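Local coordinates for hypothetical protein PH0156 (Pyrococcus horikoshii, PDB 2P62) that is of unknown function but belongs to a family of the Toprim-like clan, whose better-known members act on nucleic acids, at residues A[66-71]-A[94-99]; A[116-119]-A[124-127]; A[161-166]-A[216-221]; A[213-216]-A[222-225]. One frame throughout, in Å; residues are numbered along the deposited sequence.

Contact 1 (A[66-71]-A[94-99]); sequences EGKQRI and VVRDVD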
loop_
_atom_site.group_PDB
_atom_site.type_symbol
_atom_site.label_atom_id
_atom_site.label_comp_id
_atom_site.label_asym_id
_atom_site.label_seq_id
_atom_site.Cartn_x
_atom_site.Cartn_y
_atom_site.Cartn_z
ATOM N N GLU A 66 8.804 4.733 -11.923
ATOM C CA GLU A 66 9.789 5.626 -12.503
ATOM C C GLU A 66 9.094 6.672 -13.371
ATOM O O GLU A 66 9.480 7.842 -13.380
ATOM C CB GLU A 66 10.797 4.832 -13.338
ATOM C CG GLU A 66 12.148 5.520 -13.465
ATOM C CD GLU A 66 12.886 5.588 -12.135
ATOM O OE1 GLU A 66 13.861 6.362 -12.015
ATOM O OE2 GLU A 66 12.486 4.854 -11.207
ATOM N N GLY A 67 8.058 6.245 -14.088
ATOM C CA GLY A 67 7.331 7.156 -14.954
ATOM C C GLY A 67 7.353 6.701 -16.403
ATOM O O GLY A 67 8.404 6.348 -16.940
ATOM N N LYS A 68 6.187 6.712 -17.038
ATOM C CA LYS A 68 6.059 6.294 -18.431
ATOM C C LYS A 68 6.956 7.150 -19.328
ATOM O O LYS A 68 7.304 6.751 -20.439
ATOM C CB LYS A 68 4.599 6.438 -18.877
ATOM C CG LYS A 68 4.210 5.610 -20.097
ATOM C CD LYS A 68 4.090 4.137 -19.743
ATOM C CE LYS A 68 3.531 3.328 -20.902
ATOM N NZ LYS A 68 3.267 1.920 -20.502
ATOM N N GLN A 69 7.336 8.322 -18.826
ATOM C CA GLN A 69 8.167 9.251 -19.582
ATOM C C GLN A 69 9.625 9.285 -19.124
ATOM O O GLN A 69 10.466 9.943 -19.745
ATOM C CB GLN A 69 7.563 10.650 -19.482
ATOM C CG GLN A 69 8.225 11.686 -20.360
ATOM C CD GLN A 69 7.532 13.026 -20.277
ATOM O OE1 GLN A 69 6.343 13.139 -20.583
ATOM N NE2 GLN A 69 8.268 14.052 -19.859
ATOM N N ARG A 70 9.925 8.573 -18.042
ATOM C CA ARG A 70 11.281 8.547 -17.512
ATOM C C ARG A 70 12.041 7.273 -17.891
ATOM O O ARG A 70 13.270 7.245 -17.822
ATOM C CB ARG A 70 11.257 8.698 -15.988
ATOM C CG ARG A 70 12.452 9.470 -15.440
ATOM C CD ARG A 70 12.701 9.197 -13.966
ATOM N NE ARG A 70 13.838 9.964 -13.461
ATOM C CZ ARG A 70 13.812 11.272 -13.214
ATOM N NH1 ARG A 70 12.701 11.969 -13.421
ATOM N NH2 ARG A 70 14.899 11.885 -12.764
ATOM N N ILE A 71 11.313 6.228 -18.286
ATOM C CA ILE A 71 11.924 4.957 -18.685
ATOM C C ILE A 71 13.021 5.175 -19.737
ATOM O O ILE A 71 14.136 4.668 -19.598
ATOM C CB ILE A 71 10.872 3.974 -19.279
ATOM C CG1 ILE A 71 9.776 3.670 -18.253
ATOM C CG2 ILE A 71 11.555 2.695 -19.745
ATOM C CD1 ILE A 71 10.261 3.028 -16.975
ATOM N N VAL A 94 12.572 -5.033 -19.044
ATOM C CA VAL A 94 11.503 -4.046 -18.985
ATOM C C VAL A 94 10.190 -4.818 -19.008
ATOM O O VAL A 94 9.835 -5.409 -20.020
ATOM C CB VAL A 94 11.589 -3.073 -20.176
ATOM C CG1 VAL A 94 10.503 -2.000 -20.056
ATOM C CG2 VAL A 94 12.965 -2.413 -20.205
ATOM N N VAL A 95 9.488 -4.826 -17.878
ATOM C CA VAL A 95 8.238 -5.559 -17.737
ATOM C C VAL A 95 7.019 -4.663 -17.689
ATOM O O VAL A 95 6.959 -3.714 -16.902
ATOM C CB VAL A 95 8.267 -6.417 -16.464
ATOM C CG1 VAL A 95 6.921 -7.125 -16.259
ATOM C CG2 VAL A 95 9.419 -7.425 -16.568
ATOM N N ARG A 96 6.042 -4.984 -18.528
ATOM C CA ARG A 96 4.814 -4.209 -18.607
ATOM C C ARG A 96 3.650 -5.115 -18.973
ATOM O O ARG A 96 3.820 -6.083 -19.712
ATOM C CB ARG A 96 4.945 -3.103 -19.668
ATOM C CG ARG A 96 3.699 -2.223 -19.760
ATOM C CD ARG A 96 3.834 -1.101 -20.768
ATOM N NE ARG A 96 3.705 -1.570 -22.149
ATOM C CZ ARG A 96 3.714 -0.773 -23.214
ATOM N NH1 ARG A 96 3.845 0.538 -23.070
ATOM N NH2 ARG A 96 3.598 -1.287 -24.427
ATOM N N ASP A 97 2.468 -4.814 -18.447
ATOM C CA ASP A 97 1.300 -5.618 -18.783
ATOM C C ASP A 97 1.138 -5.550 -20.297
ATOM O O ASP A 97 1.492 -4.551 -20.926
ATOM C CB ASP A 97 0.009 -5.060 -18.166
ATOM C CG ASP A 97 -0.010 -5.116 -16.653
ATOM O OD1 ASP A 97 0.604 -6.037 -16.064
ATOM O OD2 ASP A 97 -0.683 -4.244 -16.052
ATOM N N VAL A 98 0.590 -6.614 -20.866
ATOM C CA VAL A 98 0.329 -6.685 -22.291
ATOM C C VAL A 98 -0.743 -5.652 -22.668
ATOM O O VAL A 98 -0.665 -5.029 -23.721
ATOM C CB VAL A 98 -0.131 -8.120 -22.659
ATOM C CG1 VAL A 98 -0.627 -8.175 -24.093
ATOM C CG2 VAL A 98 1.027 -9.099 -22.448
ATOM N N ASP A 99 -1.724 -5.471 -21.784
ATOM C CA ASP A 99 -2.841 -4.525 -21.956
ATOM C C ASP A 99 -2.470 -3.106 -22.306
ATOM O O ASP A 99 -3.104 -2.481 -23.154
ATOM C CB ASP A 99 -3.649 -4.417 -20.674
ATOM C CG ASP A 99 -4.486 -5.609 -20.426
ATOM O OD1 ASP A 99 -5.033 -5.710 -19.306
ATOM O OD2 ASP A 99 -4.602 -6.440 -21.354
#

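Contact 2 (A[116-119]-A[124-127]); sequences EVRV and IVTE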
loop_
_atom_site.group_PDB
_atom_site.type_symbol
_atom_site.label_atom_id
_atom_site.label_comp_id
_atom_site.label_asym_id
_atom_site.label_seq_id
_atom_site.Cartn_x
_atom_site.Cartn_y
_atom_site.Cartn_z
ATOM N N GLU A 116 22.974 1.579 -32.278
ATOM C CA GLU A 116 23.218 0.453 -33.170
ATOM C C GLU A 116 22.516 -0.677 -32.419
ATOM O O GLU A 116 22.769 -0.888 -31.232
ATOM C CB GLU A 116 24.718 0.137 -33.283
ATOM C CG GLU A 116 25.598 1.297 -33.734
ATOM C CD GLU A 116 25.493 1.583 -35.224
ATOM O OE1 GLU A 116 26.122 2.564 -35.685
ATOM O OE2 GLU A 116 24.789 0.828 -35.936
ATOM N N VAL A 117 21.631 -1.393 -33.099
ATOM C CA VAL A 117 20.895 -2.466 -32.459
ATOM C C VAL A 117 21.041 -3.795 -33.190
ATOM O O VAL A 117 21.332 -3.828 -34.384
ATOM C CB VAL A 117 19.391 -2.103 -32.343
ATOM C CG1 VAL A 117 18.747 -2.078 -33.726
ATOM C CG2 VAL A 117 18.691 -3.100 -31.472
ATOM N N ARG A 118 20.843 -4.883 -32.452
ATOM C CA ARG A 118 20.928 -6.245 -32.977
ATOM C C ARG A 118 20.061 -7.102 -32.070
ATOM O O ARG A 118 20.159 -7.015 -30.843
ATOM C CB ARG A 118 22.369 -6.765 -32.924
ATOM C CG ARG A 118 22.577 -8.116 -33.606
ATOM C CD ARG A 118 23.404 -9.048 -32.740
ATOM N NE ARG A 118 24.498 -8.330 -32.083
ATOM C CZ ARG A 118 25.025 -8.681 -30.915
ATOM N NH1 ARG A 118 24.565 -9.746 -30.266
ATOM N NH2 ARG A 118 26.000 -7.956 -30.387
ATOM N N VAL A 119 19.220 -7.937 -32.664
ATOM C CA VAL A 119 18.341 -8.782 -31.875
ATOM C C VAL A 119 18.909 -10.184 -31.716
ATOM O O VAL A 119 19.319 -10.822 -32.681
ATOM C CB VAL A 119 16.950 -8.825 -32.509
ATOM C CG1 VAL A 119 16.037 -9.767 -31.738
ATOM C CG2 VAL A 119 16.379 -7.420 -32.519
ATOM N N ILE A 124 17.076 -7.143 -27.272
ATOM C CA ILE A 124 17.603 -6.037 -28.076
ATOM C C ILE A 124 19.004 -5.752 -27.519
ATOM O O ILE A 124 19.152 -5.371 -26.354
ATOM C CB ILE A 124 16.713 -4.757 -27.939
ATOM C CG1 ILE A 124 15.292 -5.048 -28.420
ATOM C CG2 ILE A 124 17.279 -3.616 -28.772
ATOM C CD1 ILE A 124 14.338 -3.886 -28.241
ATOM N N VAL A 125 20.032 -5.946 -28.342
ATOM C CA VAL A 125 21.397 -5.727 -27.886
ATOM C C VAL A 125 21.950 -4.432 -28.452
ATOM O O VAL A 125 21.954 -4.216 -29.663
ATOM C CB VAL A 125 22.341 -6.909 -28.296
ATOM C CG1 VAL A 125 23.710 -6.729 -27.669
ATOM C CG2 VAL A 125 21.746 -8.246 -27.869
ATOM N N THR A 126 22.403 -3.565 -27.557
ATOM C CA THR A 126 22.974 -2.294 -27.956
ATOM C C THR A 126 23.961 -1.905 -26.871
ATOM O O THR A 126 23.712 -2.135 -25.686
ATOM C CB THR A 126 21.880 -1.205 -28.114
ATOM O OG1 THR A 126 22.476 0.017 -28.563
ATOM C CG2 THR A 126 21.167 -0.960 -26.808
ATOM N N GLU A 127 25.098 -1.347 -27.279
ATOM C CA GLU A 127 26.121 -0.942 -26.327
ATOM C C GLU A 127 26.551 -2.162 -25.511
ATOM O O GLU A 127 26.995 -2.027 -24.378
ATOM C CB GLU A 127 25.556 0.141 -25.402
ATOM C CG GLU A 127 26.111 1.555 -25.595
ATOM C CD GLU A 127 26.190 2.017 -27.050
ATOM O OE1 GLU A 127 27.222 1.743 -27.698
ATOM O OE2 GLU A 127 25.227 2.655 -27.537
HETATM O O HOH W 1 25.418 -0.905 -30.229
HETATM O O HOH W 2 24.776 1.816 -30.246
HETATM O O HOH W 3 24.282 -3.712 -30.704
#

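Contact 3 (A[161-166]-A[216-221]); sequences KLDGIL and IHRNRE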
loop_
_atom_site.group_PDB
_atom_site.type_symbol
_atom_site.label_atom_id
_atom_site.label_comp_id
_atom_site.label_asym_id
_atom_site.label_seq_id
_atom_site.Cartn_x
_atom_site.Cartn_y
_atom_site.Cartn_z
ATOM N N LYS A 161 -6.557 -19.879 -9.448
ATOM C CA LYS A 161 -7.327 -20.953 -10.056
ATOM C C LYS A 161 -6.664 -22.306 -9.782
ATOM O O LYS A 161 -7.283 -23.202 -9.216
ATOM C CB LYS A 161 -7.448 -20.718 -11.565
ATOM C CG LYS A 161 -8.332 -21.723 -12.288
ATOM C CD LYS A 161 -8.602 -21.255 -13.708
ATOM C CE LYS A 161 -9.563 -22.173 -14.438
ATOM N NZ LYS A 161 -9.917 -21.618 -15.774
ATOM N N LEU A 162 -5.402 -22.451 -10.171
ATOM C CA LEU A 162 -4.694 -23.710 -9.952
ATOM C C LEU A 162 -4.742 -24.141 -8.500
ATOM O O LEU A 162 -4.786 -25.336 -8.196
ATOM C CB LEU A 162 -3.235 -23.587 -10.379
ATOM C CG LEU A 162 -2.997 -23.175 -11.835
ATOM C CD1 LEU A 162 -1.511 -23.345 -12.166
ATOM C CD2 LEU A 162 -3.844 -24.025 -12.761
ATOM N N ASP A 163 -4.741 -23.154 -7.609
ATOM C CA ASP A 163 -4.770 -23.392 -6.171
ATOM C C ASP A 163 -6.184 -23.785 -5.720
ATOM O O ASP A 163 -6.410 -24.088 -4.549
ATOM C CB ASP A 163 -4.314 -22.121 -5.448
ATOM C CG ASP A 163 -3.867 -22.378 -4.019
ATOM O OD1 ASP A 163 -3.697 -21.395 -3.285
ATOM O OD2 ASP A 163 -3.674 -23.543 -3.623
ATOM N N GLY A 164 -7.133 -23.773 -6.654
ATOM C CA GLY A 164 -8.502 -24.131 -6.325
ATOM C C GLY A 164 -9.312 -23.050 -5.623
ATOM O O GLY A 164 -10.450 -23.292 -5.209
ATOM N N ILE A 165 -8.738 -21.855 -5.491
ATOM C CA ILE A 165 -9.416 -20.742 -4.822
ATOM C C ILE A 165 -10.655 -20.268 -5.591
ATOM O O ILE A 165 -11.744 -20.171 -5.022
ATOM C CB ILE A 165 -8.478 -19.505 -4.641
ATOM C CG1 ILE A 165 -7.195 -19.890 -3.886
ATOM C CG2 ILE A 165 -9.216 -18.404 -3.893
ATOM C CD1 ILE A 165 -7.404 -20.324 -2.454
ATOM N N LEU A 166 -10.489 -19.971 -6.878
ATOM C CA LEU A 166 -11.594 -19.474 -7.696
ATOM C C LEU A 166 -12.741 -20.469 -7.792
ATOM O O LEU A 166 -13.874 -20.102 -8.103
ATOM C CB LEU A 166 -11.096 -19.118 -9.099
ATOM C CG LEU A 166 -9.947 -18.110 -9.171
ATOM C CD1 LEU A 166 -9.742 -17.658 -10.621
ATOM C CD2 LEU A 166 -10.264 -16.924 -8.275
ATOM N N ILE A 216 5.284 -21.521 -1.617
ATOM C CA ILE A 216 6.604 -22.084 -1.830
ATOM C C ILE A 216 6.901 -23.121 -0.754
ATOM O O ILE A 216 7.672 -24.054 -0.973
ATOM C CB ILE A 216 7.666 -20.972 -1.816
ATOM C CG1 ILE A 216 7.426 -20.040 -3.004
ATOM C CG2 ILE A 216 9.057 -21.567 -1.886
ATOM C CD1 ILE A 216 8.458 -18.955 -3.155
ATOM N N HIS A 217 6.261 -22.962 0.399
ATOM C CA HIS A 217 6.441 -23.880 1.508
ATOM C C HIS A 217 5.412 -25.011 1.555
ATOM O O HIS A 217 5.763 -26.134 1.900
ATOM C CB HIS A 217 6.420 -23.112 2.831
ATOM C CG HIS A 217 7.707 -22.408 3.143
ATOM N ND1 HIS A 217 7.767 -21.279 3.932
ATOM C CD2 HIS A 217 8.984 -22.690 2.792
ATOM C CE1 HIS A 217 9.026 -20.895 4.053
ATOM N NE2 HIS A 217 9.785 -21.733 3.370
ATOM N N ARG A 218 4.154 -24.737 1.209
ATOM C CA ARG A 218 3.133 -25.787 1.257
ATOM C C ARG A 218 2.980 -26.602 -0.019
ATOM O O ARG A 218 2.658 -27.792 0.042
ATOM C CB ARG A 218 1.762 -25.213 1.647
ATOM C CG ARG A 218 1.128 -24.263 0.637
ATOM C CD ARG A 218 -0.280 -23.855 1.086
ATOM N NE ARG A 218 -0.800 -22.700 0.353
ATOM C CZ ARG A 218 -1.385 -22.753 -0.842
ATOM N NH1 ARG A 218 -1.543 -23.913 -1.463
ATOM N NH2 ARG A 218 -1.802 -21.634 -1.421
ATOM N N ASN A 219 3.203 -25.972 -1.169
ATOM C CA ASN A 219 3.079 -26.666 -2.445
ATOM C C ASN A 219 3.957 -26.015 -3.499
ATOM O O ASN A 219 3.472 -25.367 -4.422
ATOM C CB ASN A 219 1.619 -26.665 -2.900
ATOM C CG ASN A 219 1.374 -27.570 -4.102
ATOM O OD1 ASN A 219 0.224 -27.833 -4.466
ATOM N ND2 ASN A 219 2.452 -28.040 -4.728
ATOM N N ARG A 220 5.261 -26.214 -3.349
ATOM C CA ARG A 220 6.254 -25.659 -4.254
ATOM C C ARG A 220 6.009 -26.020 -5.717
ATOM O O ARG A 220 6.140 -25.172 -6.602
ATOM C CB ARG A 220 7.646 -26.133 -3.826
ATOM C CG ARG A 220 8.814 -25.394 -4.482
ATOM C CD ARG A 220 10.094 -25.615 -3.685
ATOM N NE ARG A 220 11.238 -24.846 -4.173
ATOM C CZ ARG A 220 11.970 -25.171 -5.235
ATOM N NH1 ARG A 220 11.678 -26.260 -5.936
ATOM N NH2 ARG A 220 13.005 -24.412 -5.584
ATOM N N GLU A 221 5.648 -27.273 -5.970
ATOM C CA GLU A 221 5.418 -27.729 -7.338
ATOM C C GLU A 221 4.291 -27.005 -8.043
ATOM O O GLU A 221 4.323 -26.819 -9.264
ATOM C CB GLU A 221 5.165 -29.237 -7.355
ATOM C CG GLU A 221 6.389 -30.026 -6.922
ATOM C CD GLU A 221 7.650 -29.520 -7.609
ATOM O OE1 GLU A 221 7.669 -29.483 -8.863
ATOM O OE2 GLU A 221 8.614 -29.151 -6.895
#

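Contact 4 (A[213-216]-A[222-225]); sequences GIMI and LLIR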
loop_
_atom_site.group_PDB
_atom_site.type_symbol
_atom_site.label_atom_id
_atom_site.label_comp_id
_atom_site.label_asym_id
_atom_site.label_seq_id
_atom_site.Cartn_x
_atom_site.Cartn_y
_atom_site.Cartn_z
ATOM N N GLY A 213 4.860 -16.625 -0.968
ATOM C CA GLY A 213 5.866 -17.074 -0.021
ATOM C C GLY A 213 5.444 -18.318 0.732
ATOM O O GLY A 213 6.247 -19.213 0.988
ATOM N N ILE A 214 4.174 -18.376 1.101
ATOM C CA ILE A 214 3.670 -19.532 1.811
ATOM C C ILE A 214 3.540 -20.738 0.872
ATOM O O ILE A 214 3.882 -21.855 1.256
ATOM C CB ILE A 214 2.318 -19.207 2.464
ATOM C CG1 ILE A 214 2.540 -18.223 3.617
ATOM C CG2 ILE A 214 1.647 -20.478 2.949
ATOM C CD1 ILE A 214 1.257 -17.730 4.271
ATOM N N MET A 215 3.061 -20.505 -0.352
ATOM C CA MET A 215 2.890 -21.574 -1.337
ATOM C C MET A 215 4.204 -22.291 -1.566
ATOM O O MET A 215 4.242 -23.511 -1.701
ATOM C CB MET A 215 2.386 -21.024 -2.680
ATOM C CG MET A 215 2.143 -22.116 -3.736
ATOM S SD MET A 215 1.268 -21.552 -5.215
ATOM C CE MET A 215 -0.384 -21.485 -4.528
ATOM N N ILE A 216 5.284 -21.521 -1.617
ATOM C CA ILE A 216 6.604 -22.084 -1.830
ATOM C C ILE A 216 6.901 -23.121 -0.754
ATOM O O ILE A 216 7.672 -24.054 -0.973
ATOM C CB ILE A 216 7.666 -20.972 -1.816
ATOM C CG1 ILE A 216 7.426 -20.040 -3.004
ATOM C CG2 ILE A 216 9.057 -21.567 -1.886
ATOM C CD1 ILE A 216 8.458 -18.955 -3.155
ATOM N N LEU A 222 3.287 -26.604 -7.278
ATOM C CA LEU A 222 2.167 -25.888 -7.855
ATOM C C LEU A 222 2.662 -24.550 -8.435
ATOM O O LEU A 222 2.322 -24.204 -9.562
ATOM C CB LEU A 222 1.097 -25.650 -6.789
ATOM C CG LEU A 222 -0.151 -24.941 -7.313
ATOM C CD1 LEU A 222 -0.885 -25.850 -8.301
ATOM C CD2 LEU A 222 -1.050 -24.578 -6.146
ATOM N N LEU A 223 3.471 -23.814 -7.667
ATOM C CA LEU A 223 4.006 -22.522 -8.113
ATOM C C LEU A 223 4.902 -22.681 -9.340
ATOM O O LEU A 223 4.821 -21.901 -10.295
ATOM C CB LEU A 223 4.821 -21.845 -7.001
ATOM C CG LEU A 223 5.462 -20.497 -7.387
ATOM C CD1 LEU A 223 4.381 -19.427 -7.420
ATOM C CD2 LEU A 223 6.561 -20.113 -6.398
ATOM N N ILE A 224 5.764 -23.689 -9.304
ATOM C CA ILE A 224 6.666 -23.950 -10.413
ATOM C C ILE A 224 5.855 -24.263 -11.663
ATOM O O ILE A 224 6.159 -23.764 -12.743
ATOM C CB ILE A 224 7.624 -25.118 -10.074
ATOM C CG1 ILE A 224 8.661 -24.640 -9.048
ATOM C CG2 ILE A 224 8.298 -25.629 -11.327
ATOM C CD1 ILE A 224 9.581 -25.729 -8.532
ATOM N N ARG A 225 4.812 -25.073 -11.507
ATOM C CA ARG A 225 3.945 -25.443 -12.625
ATOM C C ARG A 225 3.257 -24.189 -13.161
ATOM O O ARG A 225 3.142 -23.986 -14.374
ATOM C CB ARG A 225 2.888 -26.442 -12.157
ATOM C CG ARG A 225 1.836 -26.761 -13.197
ATOM C CD ARG A 225 0.637 -27.475 -12.584
ATOM N NE ARG A 225 -0.485 -27.423 -13.516
ATOM C CZ ARG A 225 -1.750 -27.678 -13.203
ATOM N NH1 ARG A 225 -2.079 -28.015 -11.959
ATOM N NH2 ARG A 225 -2.688 -27.575 -14.141
#

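Contact 1 (A[66-71]-A[94-99])
Lys68 and Arg96 mark the nearest approach of two backbones that never pair: their CA atoms stay 10.6 Å apart, one in the loop that leads into helix 71-84, the other near the end of strand 89-97. The loop turns at Gly67, whose carbonyl O takes the N-H groups of both Arg70 and Ile71. At the backbone angles of Gly67 a CB would press on the preceding carbonyl O, which is why glycine fits. Lys68 bends at chi2 (74°), whereas Arg96 runs straight from the strand and turns only at chi3 (76°), and the two side chains cross at about a right angle. The ammonium of Lys68 comes to the edge of the guanidinium, near its plane, with NZ 3.0 Å from Arg96 NH1, a spacing whose exact value is doubtful. Both groups are donors, so no hydrogen bond joins them. Trp107 of helix 104-109 makes a cation-pi contact with each, while Glu100 lies at weak, long range from Lys68. With an alanine in place of Arg96, Trp107 would probably lose one of its two cations and a gap would open beside the lysine end. Just beyond, Asp97-Val98-Asp99 at the strand end is consistent with the acidic D-x-D signature of Toprim folds. Two cations this close would probably repel, a cost likely to be offset in part by the Trp107 ring and weakly by Glu100.

Contact 2 (A[116-119]-A[124-127])
Arg118 and Val125 form the tight part of this contact, a hydrogen-bonded antiparallel pair. Val125 N gives a fairly straight bond to Arg118 O (2.7 Å, 159° at the hydrogen), but the return bond from Arg118 N to Val125 O is weak. Their side chains lie side by side on one face, pointing the same way, and the guanidinium, brought back by bends at chi2 and chi3, covers the valine: Val125 CB sits 4.0 Å above its plane, over the centre. A beta-branched valine suits an extended strand, and the long arginine roofs it while keeping its charge near solvent. On the other face Ile124 is buried against Phe105 and Leu109 of helix 104-109. Strands 118-120 and 123-126 make a beta hairpin at the border of the mixed sheet, with 118-120 outermost within this chain and 123-126 continuing to strand 129-136. Toward Glu116 the strand pairing gives way to one side-chain bond and then to water. Thr126, its OG1 anti to the backbone N (chi1 -178°), donates that hydroxyl to Glu116 O at 2.8 Å, tilted 32° from the carbonyl plane. The looser links are waters: two donate to the same oxygen; one accepts from Glu127 N, the other also donates to Val125 O at 2.6 Å. A third takes the N-H of Glu116 and donates a hydrogen bond to Glu127 OE2, a carboxylate oxygen also salt-bridged to Arg115.

Contact 3 (A[161-166]-A[216-221])
Arg218 reaches across to Asp163, and the second segment leads up to that bridge and then away from it. At its start Ile216 is turned inward, an apolar residue in the last turns of helix 204-218. Two residues on comes Arg218, at the helix end, where a positive charge is likely to suit the C-terminal dipole. Its CG lies between the backbone N and the carbonyl carbon (chi1 66°), and from there the chain extends to NE toward the aspartate, which comes from the opposite direction. The grip is end-on and double: NH2 binds OD1 of Asp163 at 2.7 Å, and NH1 binds OD2 of Asp163 at 3.1 Å, each on the syn side. The two flat groups are only 10° apart but stepped, each nitrogen lying nearly 30° out of the carboxylate plane. Tyr211 OH holds Asp163 OD1 as well, so that oxygen has two partners. Asp163 follows the end of helix 152-162, which closes in a Schellman motif at Gly164; this glycine, at positive phi, bonds back from its N to Lys161 O and is also the N-cap of helix 165-168. Glycine suits this turn because it tolerates positive phi. Were an alanine to replace Asp163, the guanidinium of Arg218 would probably be left without its mate and free to swing, and Tyr211 would lose an acceptor. Next along the segment, Asn219 leaves helical angles and occupies the N-cap position of helix 220-229.

Contact 4 (A[213-216]-A[222-225])
Met215 and Leu222 cross at about a right angle, the methionine's end laid across the tip of the leucine. The thioether chain of Met215 starts with CG anti to the backbone N (chi1 -178°), runs on extended, and bends at chi3 (-77°), which turns the terminal methyl so that CE lies 3.6 Å from Leu222 CD2. The sulfur lies between the two leucines: Met215 SD is 3.9 Å from Leu222 CD2 and 4.0 Å from Leu223 CB, at the root of a side chain that it meets obliquely. Methionine is well chosen here, since its unbranched, flexible chain can touch two consecutive leucines at once. Leu223 in turn sends one branch onto Ile216, again obliquely. Leu223 CD2 touches Ile216 CG1 at 3.5 Å, with Ile216 CD1 close by at 3.9 Å, while the second methyl of the leucine takes no part across the contact. The pairing is made wholly of apolar side chains, with no hydrogen bond between the segments. Backbones come nearest at Ile216 and Leu223, whose CA atoms are 6.8 Å apart. The two segments belong to consecutive helices, 204-218 and 220-229, joined by a very short turn, and the contact fills the junction of the two. Helix 152-162 covers the methionine side, with Leu159 against Met215 and Leu162 against Leu222. From helix 11-23, Leu20 packs on Leu223 and Lys23 on Ile216, so both helices pack on this junction.

Contacts 1 and 2 both reach the mixed sheet, 1 at the end of a strand inside it and 2 at its border, their centres about 20 Å apart. Contacts 3 and 4 lie across the chain's centre from them and share helices 204-218 and 220-229 as well as Ile216; their centres are only about 6 Å apart, and Asp163 of contact 3 packs on Met215 and Leu222 of contact 4. Contact 4 is buried and wholly apolar, whereas contact 3 is a surface salt bridge at the same helix junction. Contacts 1 and 2 are partly buried: one brings like charges together, the other combines strand bonds, side-chain packing and bridging waters.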